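Local coordinates for protein ancestral D-type dye decolorizing peroxidase (Geotrichum candidum, PDB 7ANV) that probably uses its haem to reduce hydrogen peroxide while oxidising dyes and other bulky substrates, as a D-type dye-decolorizing peroxidase, at residues Asn262-Glu267 with Leu458-Glu463. Sequence-based numbering, arbitrary orientation.
Sequences NKFLEE and LSLPTE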
loop_
_atom_site.group_PDB
_atom_site.type_symbol
_atom_site.label_atom_id
_atom_site.label_comp_id
_atom_site.label_asym_id
_atom_site.label_seq_id
_atom_site.Cartn_x
_atom_site.Cartn_y
_atom_site.Cartn_z
ATOM N N ASN A 262 10.520 -8.114 -16.180
ATOM C CA ASN A 262 11.954 -8.410 -16.425
ATOM C C ASN A 262 12.245 -8.311 -17.925
ATOM O O ASN A 262 13.310 -7.802 -18.291
ATOM C CB ASN A 262 12.336 -9.758 -15.813
ATOM C CG ASN A 262 12.547 -9.631 -14.324
ATOM O OD1 ASN A 262 12.989 -8.570 -13.861
ATOM N ND2 ASN A 262 12.272 -10.697 -13.599
ATOM N N LYS A 263 11.344 -8.822 -18.759
ATOM C CA LYS A 263 11.508 -8.792 -20.231
ATOM C C LYS A 263 11.593 -7.339 -20.687
ATOM O O LYS A 263 12.431 -7.026 -21.528
ATOM C CB LYS A 263 10.324 -9.494 -20.888
ATOM C CG LYS A 263 10.357 -9.593 -22.397
ATOM C CD LYS A 263 9.113 -10.348 -22.903
ATOM C CE LYS A 263 9.149 -10.713 -24.371
ATOM N NZ LYS A 263 8.799 -9.554 -25.224
ATOM N N PHE A 264 10.749 -6.474 -20.143
ATOM C CA PHE A 264 10.774 -5.042 -20.485
ATOM C C PHE A 264 12.142 -4.432 -20.131
ATOM O O PHE A 264 12.724 -3.673 -20.949
ATOM C CB PHE A 264 9.604 -4.366 -19.789
ATOM C CG PHE A 264 9.511 -2.920 -20.162
ATOM C CD1 PHE A 264 9.108 -2.565 -21.436
ATOM C CD2 PHE A 264 9.948 -1.945 -19.300
ATOM C CE1 PHE A 264 9.059 -1.231 -21.797
ATOM C CE2 PHE A 264 9.855 -0.614 -19.646
ATOM C CZ PHE A 264 9.432 -0.265 -20.904
ATOM N N LEU A 265 12.655 -4.692 -18.922
ATOM C CA LEU A 265 13.978 -4.140 -18.541
ATOM C C LEU A 265 15.022 -4.691 -19.524
ATOM O O LEU A 265 15.859 -3.932 -19.993
ATOM C CB LEU A 265 14.322 -4.526 -17.100
ATOM C CG LEU A 265 13.378 -4.000 -16.018
ATOM C CD1 LEU A 265 13.944 -4.345 -14.666
ATOM C CD2 LEU A 265 13.141 -2.509 -16.118
ATOM N N GLU A 266 14.971 -5.988 -19.800
ATOM C CA GLU A 266 15.981 -6.700 -20.629
ATOM C C GLU A 266 15.996 -6.083 -22.025
ATOM O O GLU A 266 17.086 -5.914 -22.612
ATOM C CB GLU A 266 15.659 -8.205 -20.695
ATOM C CG GLU A 266 15.891 -8.935 -19.367
ATOM C CD GLU A 266 15.197 -10.283 -19.098
ATOM O OE1 GLU A 266 14.293 -10.722 -19.885
ATOM O OE2 GLU A 266 15.539 -10.912 -18.059
ATOM N N GLU A 267 14.830 -5.731 -22.558
ATOM C CA GLU A 267 14.716 -5.200 -23.949
ATOM C C GLU A 267 15.059 -3.702 -24.012
ATOM O O GLU A 267 15.171 -3.165 -25.125
ATOM C CB GLU A 267 13.311 -5.477 -24.477
ATOM C CG GLU A 267 13.091 -6.958 -24.747
ATOM C CD GLU A 267 11.685 -7.336 -25.201
ATOM O OE1 GLU A 267 10.749 -6.524 -25.023
ATOM O OE2 GLU A 267 11.521 -8.459 -25.668
ATOM N N LEU A 458 9.706 6.520 -23.324
ATOM C CA LEU A 458 9.725 5.058 -23.291
ATOM C C LEU A 458 8.259 4.619 -23.331
ATOM O O LEU A 458 7.442 5.118 -22.559
ATOM C CB LEU A 458 10.496 4.704 -22.021
ATOM C CG LEU A 458 10.775 3.232 -21.799
ATOM C CD1 LEU A 458 11.741 2.698 -22.835
ATOM C CD2 LEU A 458 11.297 3.037 -20.383
ATOM N N SER A 459 7.884 3.877 -24.350
ATOM C CA SER A 459 6.521 3.327 -24.471
ATOM C C SER A 459 6.402 2.146 -23.505
ATOM O O SER A 459 7.215 1.236 -23.630
ATOM C CB SER A 459 6.285 2.919 -25.893
ATOM O OG SER A 459 4.980 2.434 -26.031
ATOM N N LEU A 460 5.458 2.157 -22.567
ATOM C CA LEU A 460 5.286 0.993 -21.660
ATOM C C LEU A 460 4.487 -0.044 -22.434
ATOM O O LEU A 460 3.835 0.305 -23.419
ATOM C CB LEU A 460 4.631 1.452 -20.357
ATOM C CG LEU A 460 5.435 2.534 -19.639
ATOM C CD1 LEU A 460 4.678 3.184 -18.495
ATOM C CD2 LEU A 460 6.774 1.980 -19.176
ATOM N N PRO A 461 4.630 -1.347 -22.122
ATOM C CA PRO A 461 3.852 -2.374 -22.812
ATOM C C PRO A 461 2.346 -2.141 -22.646
ATOM O O PRO A 461 1.948 -1.661 -21.641
ATOM C CB PRO A 461 4.236 -3.683 -22.117
ATOM C CG PRO A 461 5.581 -3.389 -21.462
ATOM C CD PRO A 461 5.559 -1.907 -21.134
ATOM N N THR A 462 1.558 -2.556 -23.644
ATOM C CA THR A 462 0.078 -2.581 -23.591
ATOM C C THR A 462 -0.354 -3.416 -22.391
ATOM O O THR A 462 -1.245 -3.000 -21.677
ATOM C CB THR A 462 -0.503 -3.194 -24.874
ATOM O OG1 THR A 462 0.256 -2.653 -25.959
ATOM C CG2 THR A 462 -1.977 -2.916 -25.015
ATOM N N GLU A 463 0.299 -4.558 -22.182
ATOM C CA GLU A 463 0.014 -5.462 -21.028
ATOM C C GLU A 463 0.607 -4.802 -19.773
ATOM O O GLU A 463 1.829 -4.573 -19.739
ATOM C CB GLU A 463 0.618 -6.843 -21.292
ATOM C CG GLU A 463 0.349 -7.889 -20.218
ATOM C CD GLU A 463 1.025 -9.232 -20.493
ATOM O OE1 GLU A 463 2.183 -9.219 -20.963
ATOM O OE2 GLU A 463 0.394 -10.278 -20.285
#
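Phe264 reaches from the helix 258-267 to the extended chain 458-463, and its ring makes every direct contact between the two segments. The CH-pi contact comes from Pro461, whose CD lies over one face of the ring, 4.0 Å from the centroid of Phe264 and 30° off the ring normal. Pro461 CG sits beside it, 3.6 Å from Phe264 CD1. With CG anti to the backbone N (chi1 -176°) and beside the carbonyl carbon, the Phe264 ring is sent across to the chain, its CE1-CZ edge turned to Ser459 and Leu458. The apolar contacts gather at its far end: Leu458, arriving from the opposite direction, sets CD2 near the ring plane, 3.8 Å from Phe264 CZ, while the CD2 methyl of Leu460 approaches the same CZ atom obliquely at 3.9 Å. One polar atom joins this edge, the carbonyl Ser459 O, 3.6 Å from Phe264 CE1. Were Phe264 replaced by an alanine, Pro461 CD would probably lose its aromatic face and the leucine methyls their partner, with a gap between helix and chain. On the helix itself, Lys263 NZ meets Glu267 OE2 on its syn side, 24° out of the carboxylate plane, in a salt bridge of 3.0 Å. Phe465 adds a second ring against Phe264, and Leu458 also touches Leu286 of the helix 279-291. A helix phenylalanine packed on a proline and two leucines thus joins the helix after strand 247-256 to the chain leading into strand 466-476, within the C-terminal ferredoxin-like half of the DyP fold.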